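Local atomic coordinates of fusolin (Unidentified entomopoxvirus, PDB entry 4OW5), a protein that probably binds chitin through a domain of the lytic polysaccharide monooxygenase family, enhances viral virulence and crystallises in vivo into viral spindles. Residues 8-13 and 228-233; 134-139 and 211-216; 182-187 and 195-200. All blocks are in the same frame, centred on the assembly; numbering follows the deposited sequence.

Interaction 1 of 3, residues 8-13 and 228-233; sequences IARQRR and CADVIF. With EDO (1,2-ethanediol), chain F; EDO (1,2-ethanediol), chain H.
Arg10 meets Asp230 side-on in a two-pronged salt bridge. NE of Arg10 donates to OD2 of Asp230 at 3.0 Å, and NH2 of Arg10 donates to OD1 of Asp230 at 2.7 Å. Both oxygens use their syn lone pairs. The guanidinium and carboxylate planes are only 11° apart, nearly coplanar, with Asp230 at the edge of the guanidinium. The arginine chain leaves with CG anti to the backbone N (chi1 -173°). It runs extended to CD, then bends at chi3 (-75°). CG of Asp230 is anti to the carbonyl carbon, beside the backbone N. CB of Cys228 lies over one face of the guanidinium. NH1 and NH2 of Arg10 also both donate to O2 of an ethanediol, probably from the crystallisation liquor. Trp117 adds a cation-pi contact, and Met111 O accepts from NH1.

The backbones join as well. Arg10 N donates to Cys228 O at 2.8 Å in a nearly straight bond. Ala9 is the N-cap of helix 10-17, so this bond ties the first turn of the helix to strand 223-234. Two waters link Ile8 O to Asp230, one through Asp230 O and the other through Asp230 N. A third joins Gln11 OE1 to Cys228 N, while NE2 of Gln11 donates to Asp66 O. The contact is buried, so paired charges and bridging waters satisfy otherwise costly polar groups, and the arginine probably favours the ionised form of Asp230.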
loop_
_atom_site.group_PDB
_atom_site.type_symbol
_atom_site.label_atom_id
_atom_site.label_comp_id
_atom_site.label_asym_id
_atom_site.label_seq_id
_atom_site.Cartn_x
_atom_site.Cartn_y
_atom_site.Cartn_z
ATOM N N ILE A 8 0.562 -19.114 -0.046
ATOM C CA ILE A 8 -0.688 -19.884 0.055
ATOM C C ILE A 8 -1.693 -19.460 -1.010
ATOM O O ILE A 8 -1.901 -18.256 -1.228
ATOM C CB ILE A 8 -1.287 -19.841 1.479
ATOM C CG1 ILE A 8 -2.389 -20.904 1.634
ATOM C CG2 ILE A 8 -1.771 -18.462 1.909
ATOM C CD1 ILE A 8 -2.883 -21.123 3.108
ATOM N N ALA A 9 -2.270 -20.455 -1.729
ATOM C CA ALA A 9 -3.247 -20.151 -2.762
ATOM C C ALA A 9 -4.509 -19.554 -2.098
ATOM O O ALA A 9 -4.842 -19.903 -0.962
ATOM C CB ALA A 9 -3.621 -21.397 -3.539
ATOM N N ARG A 10 -5.207 -18.683 -2.819
ATOM C CA ARG A 10 -6.413 -18.009 -2.329
ATOM C C ARG A 10 -7.454 -18.987 -1.789
ATOM O O ARG A 10 -7.968 -18.799 -0.677
ATOM C CB ARG A 10 -7.038 -17.184 -3.458
ATOM C CG ARG A 10 -8.178 -16.319 -3.022
ATOM C CD ARG A 10 -8.726 -15.575 -4.220
ATOM N NE ARG A 10 -7.845 -14.471 -4.611
ATOM C CZ ARG A 10 -8.124 -13.613 -5.578
ATOM N NH1 ARG A 10 -9.260 -13.717 -6.255
ATOM N NH2 ARG A 10 -7.285 -12.622 -5.860
ATOM N N GLN A 11 -7.802 -19.988 -2.598
ATOM C CA GLN A 11 -8.821 -20.946 -2.208
ATOM C C GLN A 11 -8.331 -21.861 -1.073
ATOM O O GLN A 11 -9.150 -22.342 -0.295
ATOM C CB GLN A 11 -9.335 -21.764 -3.389
ATOM C CG GLN A 11 -8.514 -22.976 -3.824
ATOM C CD GLN A 11 -7.132 -22.674 -4.311
ATOM O OE1 GLN A 11 -6.818 -21.583 -4.748
ATOM N NE2 GLN A 11 -6.306 -23.668 -4.339
ATOM N N ARG A 12 -7.042 -22.153 -1.036
ATOM C CA ARG A 12 -6.447 -22.945 0.030
ATOM C C ARG A 12 -6.531 -22.193 1.370
ATOM O O ARG A 12 -6.884 -22.794 2.381
ATOM C CB ARG A 12 -4.975 -23.282 -0.289
ATOM C CG ARG A 12 -4.263 -24.079 0.806
ATOM C CD ARG A 12 -4.989 -25.341 1.205
ATOM N NE ARG A 12 -4.304 -26.020 2.302
ATOM C CZ ARG A 12 -4.778 -27.074 2.956
ATOM N NH1 ARG A 12 -5.946 -27.616 2.613
ATOM N NH2 ARG A 12 -4.091 -27.596 3.963
ATOM N N ARG A 13 -6.234 -20.896 1.380
ATOM C CA ARG A 13 -6.389 -20.097 2.609
ATOM C C ARG A 13 -7.846 -20.133 3.100
ATOM O O ARG A 13 -8.087 -20.295 4.302
ATOM C CB ARG A 13 -5.949 -18.647 2.397
ATOM C CG ARG A 13 -6.098 -17.776 3.635
ATOM C CD ARG A 13 -5.706 -16.343 3.374
ATOM N NE ARG A 13 -4.266 -16.166 3.474
ATOM C CZ ARG A 13 -3.594 -15.767 4.550
ATOM N NH1 ARG A 13 -4.233 -15.516 5.692
ATOM N NH2 ARG A 13 -2.273 -15.626 4.501
ATOM N N CYS A 228 -4.688 -18.886 -7.943
ATOM C CA CYS A 228 -4.307 -17.521 -7.632
ATOM C C CYS A 228 -3.732 -17.475 -6.245
ATOM O O CYS A 228 -4.279 -18.099 -5.345
ATOM C CB CYS A 228 -5.513 -16.582 -7.732
ATOM S SG CYS A 228 -6.126 -16.381 -9.410
ATOM N N ALA A 229 -2.656 -16.717 -6.054
ATOM C CA ALA A 229 -2.066 -16.461 -4.740
ATOM C C ALA A 229 -1.902 -14.942 -4.593
ATOM O O ALA A 229 -1.318 -14.300 -5.461
ATOM C CB ALA A 229 -0.744 -17.154 -4.602
ATOM N N ASP A 230 -2.423 -14.394 -3.512
ATOM C CA ASP A 230 -2.365 -12.960 -3.196
ATOM C C ASP A 230 -1.099 -12.660 -2.386
ATOM O O ASP A 230 -0.787 -13.353 -1.417
ATOM C CB ASP A 230 -3.612 -12.538 -2.429
ATOM C CG ASP A 230 -4.886 -12.846 -3.203
ATOM O OD1 ASP A 230 -5.100 -12.211 -4.277
ATOM O OD2 ASP A 230 -5.667 -13.733 -2.749
ATOM N N VAL A 231 -0.376 -11.652 -2.782
ATOM C CA VAL A 231 0.919 -11.290 -2.194
ATOM C C VAL A 231 1.112 -9.763 -2.147
ATOM O O VAL A 231 0.681 -9.038 -3.043
ATOM C CB VAL A 231 2.094 -11.934 -3.022
ATOM C CG1 VAL A 231 3.473 -11.733 -2.355
ATOM C CG2 VAL A 231 1.869 -13.410 -3.331
ATOM N N ILE A 232 1.885 -9.311 -1.152
ATOM C CA ILE A 232 2.277 -7.926 -1.006
ATOM C C ILE A 232 3.667 -7.854 -0.397
ATOM O O ILE A 232 4.005 -8.629 0.490
ATOM C CB ILE A 232 1.260 -7.085 -0.182
ATOM C CG1 ILE A 232 1.441 -5.592 -0.497
ATOM C CG2 ILE A 232 1.320 -7.365 1.327
ATOM C CD1 ILE A 232 0.393 -4.663 0.196
ATOM N N PHE A 233 4.467 -6.918 -0.865
ATOM C CA PHE A 233 5.756 -6.658 -0.264
ATOM C C PHE A 233 5.540 -5.602 0.829
ATOM O O PHE A 233 4.777 -4.666 0.613
ATOM C CB PHE A 233 6.771 -6.193 -1.334
ATOM C CG PHE A 233 7.208 -7.348 -2.195
ATOM C CD1 PHE A 233 7.971 -8.370 -1.666
ATOM C CD2 PHE A 233 6.857 -7.411 -3.536
ATOM C CE1 PHE A 233 8.335 -9.459 -2.437
ATOM C CE2 PHE A 233 7.264 -8.483 -4.322
ATOM C CZ PHE A 233 8.029 -9.491 -3.768
HETATM C C1 EDO F . -1.454 -25.351 6.036
HETATM O O1 EDO F . -1.523 -26.666 5.501
HETATM C C2 EDO F . -2.044 -24.327 5.023
HETATM O O2 EDO F . -1.926 -24.814 3.688
HETATM C C1 EDO H . -9.782 -12.655 -9.575
HETATM O O1 EDO H . -10.405 -12.572 -10.810
HETATM C C2 EDO H . -10.266 -11.578 -8.598
HETATM O O2 EDO H . -9.168 -11.362 -7.744
HETATM O O HOH W 1 -0.720 -15.884 -0.554
HETATM O O HOH W 2 -3.706 -16.142 -1.641
HETATM O O HOH W 3 -7.230 -19.735 -6.998
#

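Interaction 2 of 3, residues 134-139 and 211-216; sequences IEFEFC and LYVRWQ
Phe138 and Trp215 form the tight end of a beta-sandwich core, in the fibronectin type III-like fold of this domain. Strand 131-140 belongs to one sheet and strand 209-217 to the other. The segment axes pass 10.4 Å apart, with their directions 49° from each other. All the contacts between the two segments are made by side chains.

CE1 of Phe138 comes to 3.3 Å from CE3 of Trp215. The side chains cross at about a right angle, and the ring planes stand at 61°. In both residues CG is placed anti to the backbone N, and from there the rings meet. The indole nitrogen NE1 of Trp215 is bonded to Ser147 OG, and Phe149 stacks on the indole.

The packing is looser toward Val213, where CG1 is 4.2 Å from CD2 of Phe138. Its CG2 is likewise 4.2 Å from CE1 of Phe136, and these two side chains slide past each other in opposite directions. All the touching residues are buried, so this looser part is not a solvent side. Glu135 and Glu137 lie on the other face of their strand, which the second subunit meets with His352 and Tyr348.

The far end of the contact is made with Leu211. CZ of Phe136 lies 3.8 Å from CD1 of Leu211. Ile134 and Leu211 reach toward each other tip to tip, their CD1 atoms 4.0 Å apart.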
loop_
_atom_site.group_PDB
_atom_site.type_symbol
_atom_site.label_atom_id
_atom_site.label_comp_id
_atom_site.label_asym_id
_atom_site.label_seq_id
_atom_site.Cartn_x
_atom_site.Cartn_y
_atom_site.Cartn_z
ATOM N N ILE A 134 11.554 -15.989 -4.095
ATOM C CA ILE A 134 10.696 -16.729 -3.193
ATOM C C ILE A 134 10.817 -18.189 -3.577
ATOM O O ILE A 134 10.777 -18.519 -4.761
ATOM C CB ILE A 134 9.229 -16.246 -3.105
ATOM C CG1 ILE A 134 8.339 -16.734 -4.237
ATOM C CG2 ILE A 134 9.175 -14.744 -2.928
ATOM C CD1 ILE A 134 6.840 -16.353 -4.048
ATOM N N GLU A 135 10.892 -19.066 -2.583
ATOM C CA GLU A 135 10.895 -20.470 -2.881
ATOM C C GLU A 135 9.441 -20.971 -2.859
ATOM O O GLU A 135 8.876 -21.200 -1.806
ATOM C CB GLU A 135 11.796 -21.261 -1.949
ATOM C CG GLU A 135 11.929 -22.701 -2.397
ATOM C CD GLU A 135 12.632 -23.586 -1.393
ATOM O OE1 GLU A 135 12.140 -23.696 -0.245
ATOM O OE2 GLU A 135 13.604 -24.266 -1.790
ATOM N N PHE A 136 8.873 -21.146 -4.030
ATOM C CA PHE A 136 7.542 -21.674 -4.213
ATOM C C PHE A 136 7.445 -23.077 -3.671
ATOM O O PHE A 136 8.365 -23.872 -3.872
ATOM C CB PHE A 136 7.134 -21.704 -5.707
ATOM C CG PHE A 136 6.639 -20.397 -6.249
ATOM C CD1 PHE A 136 5.294 -20.093 -6.233
ATOM C CD2 PHE A 136 7.521 -19.476 -6.797
ATOM C CE1 PHE A 136 4.826 -18.894 -6.763
ATOM C CE2 PHE A 136 7.054 -18.262 -7.305
ATOM C CZ PHE A 136 5.708 -17.993 -7.308
ATOM N N GLU A 137 6.333 -23.391 -3.017
ATOM C CA GLU A 137 6.007 -24.749 -2.584
ATOM C C GLU A 137 4.609 -25.064 -3.083
ATOM O O GLU A 137 3.650 -24.326 -2.797
ATOM C CB GLU A 137 6.117 -24.929 -1.048
ATOM C CG GLU A 137 6.036 -26.392 -0.647
ATOM C CD GLU A 137 5.915 -26.676 0.838
ATOM O OE1 GLU A 137 4.961 -26.159 1.457
ATOM O OE2 GLU A 137 6.717 -27.482 1.365
ATOM N N PHE A 138 4.508 -26.069 -3.933
ATOM C CA PHE A 138 3.243 -26.559 -4.450
ATOM C C PHE A 138 3.033 -27.960 -3.845
ATOM O O PHE A 138 3.915 -28.827 -3.935
ATOM C CB PHE A 138 3.232 -26.553 -5.971
ATOM C CG PHE A 138 1.855 -26.795 -6.528
ATOM C CD1 PHE A 138 1.387 -28.082 -6.728
ATOM C CD2 PHE A 138 1.012 -25.731 -6.836
ATOM C CE1 PHE A 138 0.087 -28.304 -7.181
ATOM C CE2 PHE A 138 -0.256 -25.960 -7.361
ATOM C CZ PHE A 138 -0.720 -27.251 -7.508
ATOM N N CYS A 139 1.892 -28.144 -3.221
ATOM C CA CYS A 139 1.509 -29.321 -2.463
ATOM C C CYS A 139 0.662 -30.267 -3.311
ATOM O O CYS A 139 -0.529 -30.003 -3.502
ATOM C CB CYS A 139 0.761 -28.869 -1.215
ATOM S SG CYS A 139 0.286 -30.193 -0.078
ATOM N N LEU A 211 -0.084 -13.798 -7.965
ATOM C CA LEU A 211 0.755 -14.794 -8.625
ATOM C C LEU A 211 -0.207 -15.868 -9.104
ATOM O O LEU A 211 -1.118 -16.225 -8.355
ATOM C CB LEU A 211 1.841 -15.363 -7.695
ATOM C CG LEU A 211 2.903 -14.335 -7.276
ATOM C CD1 LEU A 211 3.812 -14.849 -6.223
ATOM C CD2 LEU A 211 3.711 -13.874 -8.454
ATOM N N TYR A 212 -0.124 -16.238 -10.373
ATOM C CA TYR A 212 -0.975 -17.255 -10.973
ATOM C C TYR A 212 -0.123 -18.474 -11.323
ATOM O O TYR A 212 0.888 -18.331 -11.987
ATOM C CB TYR A 212 -1.664 -16.706 -12.199
ATOM C CG TYR A 212 -2.871 -17.489 -12.676
ATOM C CD1 TYR A 212 -3.920 -17.796 -11.808
ATOM C CD2 TYR A 212 -2.966 -17.927 -13.992
ATOM C CE1 TYR A 212 -5.041 -18.478 -12.249
ATOM C CE2 TYR A 212 -4.110 -18.559 -14.457
ATOM C CZ TYR A 212 -5.133 -18.861 -13.580
ATOM O OH TYR A 212 -6.268 -19.431 -14.075
ATOM N N VAL A 213 -0.492 -19.633 -10.803
ATOM C CA VAL A 213 0.264 -20.880 -10.995
ATOM C C VAL A 213 -0.607 -21.886 -11.724
ATOM O O VAL A 213 -1.732 -22.196 -11.290
ATOM C CB VAL A 213 0.749 -21.472 -9.658
ATOM C CG1 VAL A 213 1.491 -22.800 -9.871
ATOM C CG2 VAL A 213 1.652 -20.497 -8.924
ATOM N N ARG A 214 -0.033 -22.436 -12.789
ATOM C CA ARG A 214 -0.605 -23.471 -13.609
ATOM C C ARG A 214 0.235 -24.733 -13.460
ATOM O O ARG A 214 1.436 -24.678 -13.703
ATOM C CB ARG A 214 -0.609 -23.037 -15.067
ATOM C CG ARG A 214 -1.220 -24.091 -15.979
ATOM C CD ARG A 214 -1.051 -23.684 -17.411
ATOM N NE ARG A 214 -1.587 -24.683 -18.329
ATOM C CZ ARG A 214 -1.183 -24.860 -19.589
ATOM N NH1 ARG A 214 -0.217 -24.102 -20.102
ATOM N NH2 ARG A 214 -1.751 -25.784 -20.347
ATOM N N TRP A 215 -0.367 -25.838 -13.054
ATOM C CA TRP A 215 0.293 -27.147 -12.944
ATOM C C TRP A 215 -0.372 -28.017 -13.987
ATOM O O TRP A 215 -1.551 -28.354 -13.854
ATOM C CB TRP A 215 0.195 -27.750 -11.541
ATOM C CG TRP A 215 0.800 -29.126 -11.447
ATOM C CD1 TRP A 215 1.911 -29.590 -12.092
ATOM C CD2 TRP A 215 0.350 -30.198 -10.611
ATOM N NE1 TRP A 215 2.160 -30.890 -11.730
ATOM C CE2 TRP A 215 1.217 -31.291 -10.826
ATOM C CE3 TRP A 215 -0.704 -30.343 -9.703
ATOM C CZ2 TRP A 215 1.045 -32.527 -10.181
ATOM C CZ3 TRP A 215 -0.874 -31.569 -9.064
ATOM C CH2 TRP A 215 -0.013 -32.645 -9.313
ATOM N N GLN A 216 0.318 -28.251 -15.090
ATOM C CA GLN A 216 -0.248 -28.931 -16.238
ATOM C C GLN A 216 0.317 -30.333 -16.394
ATOM O O GLN A 216 1.519 -30.506 -16.475
ATOM C CB GLN A 216 0.052 -28.113 -17.499
ATOM C CG GLN A 216 -0.472 -28.727 -18.824
ATOM C CD GLN A 216 -1.960 -28.918 -18.839
ATOM O OE1 GLN A 216 -2.740 -27.955 -18.678
ATOM N NE2 GLN A 216 -2.415 -30.135 -19.083
#

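Interaction 3 of 3, residues 182-187 and 195-200; sequences QRRPDS and VYRTTV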
loop_
_atom_site.group_PDB
_atom_site.type_symbol
_atom_site.label_atom_id
_atom_site.label_comp_id
_atom_site.label_asym_id
_atom_site.label_seq_id
_atom_site.Cartn_x
_atom_site.Cartn_y
_atom_site.Cartn_z
ATOM N N GLN A 182 11.538 -34.183 -1.373
ATOM C CA GLN A 182 11.010 -34.457 -0.056
ATOM C C GLN A 182 10.678 -33.148 0.608
ATOM O O GLN A 182 11.466 -32.192 0.532
ATOM C CB GLN A 182 11.987 -35.265 0.845
ATOM C CG GLN A 182 11.317 -35.802 2.115
ATOM C CD GLN A 182 12.323 -36.341 3.109
ATOM O OE1 GLN A 182 13.059 -37.282 2.827
ATOM N NE2 GLN A 182 12.400 -35.748 4.295
ATOM N N ARG A 183 9.523 -33.106 1.271
ATOM C CA ARG A 183 9.096 -31.924 1.998
ATOM C C ARG A 183 10.056 -31.689 3.166
ATOM O O ARG A 183 10.571 -32.645 3.774
ATOM C CB ARG A 183 7.644 -32.079 2.527
ATOM C CG ARG A 183 7.543 -32.913 3.802
ATOM C CD ARG A 183 6.119 -33.195 4.291
ATOM N NE ARG A 183 5.600 -32.192 5.217
ATOM C CZ ARG A 183 5.977 -32.027 6.488
ATOM N NH1 ARG A 183 6.923 -32.801 7.019
ATOM N NH2 ARG A 183 5.427 -31.074 7.231
ATOM N N ARG A 184 10.287 -30.443 3.492
ATOM C CA ARG A 184 11.143 -30.140 4.622
ATOM C C ARG A 184 10.349 -30.255 5.916
ATOM O O ARG A 184 9.130 -30.151 5.887
ATOM C CB ARG A 184 11.704 -28.739 4.503
ATOM C CG ARG A 184 12.683 -28.523 3.376
ATOM C CD ARG A 184 13.549 -27.332 3.722
ATOM N NE ARG A 184 14.345 -26.880 2.583
ATOM C CZ ARG A 184 13.892 -26.104 1.607
ATOM N NH1 ARG A 184 12.623 -25.698 1.600
ATOM N NH2 ARG A 184 14.690 -25.752 0.615
ATOM N N PRO A 185 11.005 -30.409 7.082
ATOM C CA PRO A 185 10.251 -30.477 8.356
ATOM C C PRO A 185 9.323 -29.284 8.619
ATOM O O PRO A 185 8.289 -29.463 9.251
ATOM C CB PRO A 185 11.359 -30.542 9.407
ATOM C CG PRO A 185 12.519 -31.200 8.667
ATOM C CD PRO A 185 12.451 -30.614 7.291
ATOM N N ASP A 186 9.647 -28.083 8.099
ATOM C CA ASP A 186 8.793 -26.897 8.294
ATOM C C ASP A 186 7.730 -26.717 7.164
ATOM O O ASP A 186 7.063 -25.679 7.108
ATOM C CB ASP A 186 9.672 -25.640 8.358
ATOM C CG ASP A 186 10.305 -25.203 7.040
ATOM O OD1 ASP A 186 10.367 -26.032 6.089
ATOM O OD2 ASP A 186 10.801 -24.071 6.980
ATOM N N SER A 187 7.579 -27.696 6.267
ATOM C CA SER A 187 6.646 -27.563 5.167
ATOM C C SER A 187 5.239 -27.214 5.589
ATOM O O SER A 187 4.727 -27.682 6.604
ATOM C CB SER A 187 6.581 -28.840 4.357
ATOM O OG SER A 187 5.583 -28.700 3.355
ATOM N N VAL A 195 6.752 -32.623 -2.289
ATOM C CA VAL A 195 6.267 -31.314 -2.727
ATOM C C VAL A 195 7.007 -30.938 -3.999
ATOM O O VAL A 195 8.046 -31.529 -4.315
ATOM C CB VAL A 195 6.460 -30.221 -1.635
ATOM C CG1 VAL A 195 5.544 -30.453 -0.435
ATOM C CG2 VAL A 195 7.919 -30.114 -1.191
ATOM N N TYR A 196 6.502 -29.940 -4.701
ATOM C CA TYR A 196 7.188 -29.295 -5.802
ATOM C C TYR A 196 7.727 -28.002 -5.243
ATOM O O TYR A 196 6.945 -27.231 -4.687
ATOM C CB TYR A 196 6.285 -29.010 -6.976
ATOM C CG TYR A 196 5.789 -30.232 -7.702
ATOM C CD1 TYR A 196 6.549 -30.823 -8.689
ATOM C CD2 TYR A 196 4.495 -30.692 -7.520
ATOM C CE1 TYR A 196 6.085 -31.926 -9.397
ATOM C CE2 TYR A 196 4.023 -31.805 -8.203
ATOM C CZ TYR A 196 4.833 -32.441 -9.122
ATOM O OH TYR A 196 4.340 -33.519 -9.806
ATOM N N ARG A 197 9.042 -27.780 -5.325
ATOM C CA ARG A 197 9.667 -26.531 -4.867
ATOM C C ARG A 197 10.586 -25.946 -5.893
ATOM O O ARG A 197 11.375 -26.671 -6.469
ATOM C CB ARG A 197 10.501 -26.711 -3.613
ATOM C CG ARG A 197 9.777 -26.968 -2.358
ATOM C CD ARG A 197 10.700 -26.744 -1.162
ATOM N NE ARG A 197 11.942 -27.524 -1.198
ATOM C CZ ARG A 197 12.161 -28.694 -0.586
ATOM N NH1 ARG A 197 11.209 -29.267 0.132
ATOM N NH2 ARG A 197 13.343 -29.288 -0.681
ATOM N N THR A 198 10.565 -24.628 -6.045
ATOM C CA THR A 198 11.457 -23.914 -6.960
ATOM C C THR A 198 11.600 -22.462 -6.491
ATOM O O THR A 198 10.655 -21.923 -5.955
ATOM C CB THR A 198 10.916 -23.988 -8.420
ATOM O OG1 THR A 198 11.942 -23.625 -9.326
ATOM C CG2 THR A 198 9.686 -23.114 -8.665
ATOM N N THR A 199 12.741 -21.829 -6.750
ATOM C CA THR A 199 12.963 -20.420 -6.476
ATOM C C THR A 199 12.750 -19.655 -7.751
ATOM O O THR A 199 13.338 -19.983 -8.791
ATOM C CB THR A 199 14.349 -20.158 -5.884
ATOM O OG1 THR A 199 14.424 -20.837 -4.640
ATOM C CG2 THR A 199 14.605 -18.667 -5.622
ATOM N N VAL A 200 11.947 -18.588 -7.654
ATOM C CA VAL A 200 11.686 -17.656 -8.744
ATOM C C VAL A 200 11.936 -16.283 -8.200
ATOM O O VAL A 200 11.558 -16.019 -7.049
ATOM C CB VAL A 200 10.238 -17.789 -9.289
ATOM C CG1 VAL A 200 10.002 -16.846 -10.466
ATOM C CG2 VAL A 200 9.938 -19.218 -9.676
HETATM O O HOH W 4 9.140 -28.100 1.937
#
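This is a polar and partly buried contact between a loop and a strand, at the edge of the four-stranded antiparallel sheet. Residues 182-187 run from the end of strand 180-182 into the loop that leads to strand 194-203. Its main feature is a stack of two like-charged groups. The guanidinium of Arg184 lies flat on that of Arg197, with centres 3.8 Å apart and planes at 26°. NH1 of Arg184 sits over one face of the Arg197 group, offset toward its rim, and is 3.4 Å from NE of Arg197. These two nitrogens are both donors and do not bond.

Acidic and carbonyl groups around the pair probably offset the repulsion. NH1 of Arg184 forms a salt bridge with Glu135 OE1, and NH2 of Arg184 donates to Met359 O of the second subunit. NH1 of Arg197 donates to Gln182 O at 3.0 Å, tilted 27° from the carbonyl plane. The bend of the Arg197 chain at chi3 (-55°) sets the direction of NE. A water accepts from both Arg184 N and Arg197 NH1.

Val195 supplies the apolar part. Its CG2 is 3.9 Å from Arg183 CA, and its CG1 is 4.0 Å from Arg183 CB. CG1 of Val195 also approaches OG of Ser187, which is hydrogen-bonded to Glu137 OE2. In the same turn, Asp186 OD2 is hydrogen-bonded to His352 NE2 of the second subunit.

The loop is shaped by a type I beta turn from Arg184 to Ser187, closed by a bond from Ser187 N to Arg184 O at 2.9 Å. The arrangement is a type I turn in the loop that joins two antiparallel neighbours at the edge of a beta-sandwich sheet, its first residue stacked on an arginine of the strand.

In the fold
The three contacts step across one beta sandwich. Interactions 1 and 2 have centres about 10 Å apart and share a sheet, where Ala229 N probably bonds to Leu211 O at 2.8 Å. Interactions 2 and 3, with centres about 11 Å apart, meet in the other sheet, where Phe136 N lies 2.7 Å from Thr198 O. Interactions 1 and 3 do not touch, and their nearest atoms are about 8 Å apart. The metal site of His1 and His144, with no metal modelled in this chain, lies nearest interaction 2: the Trp215 side chain is about 4 Å from that of His144. Interaction 3 lies away from it. All three touch the second subunit.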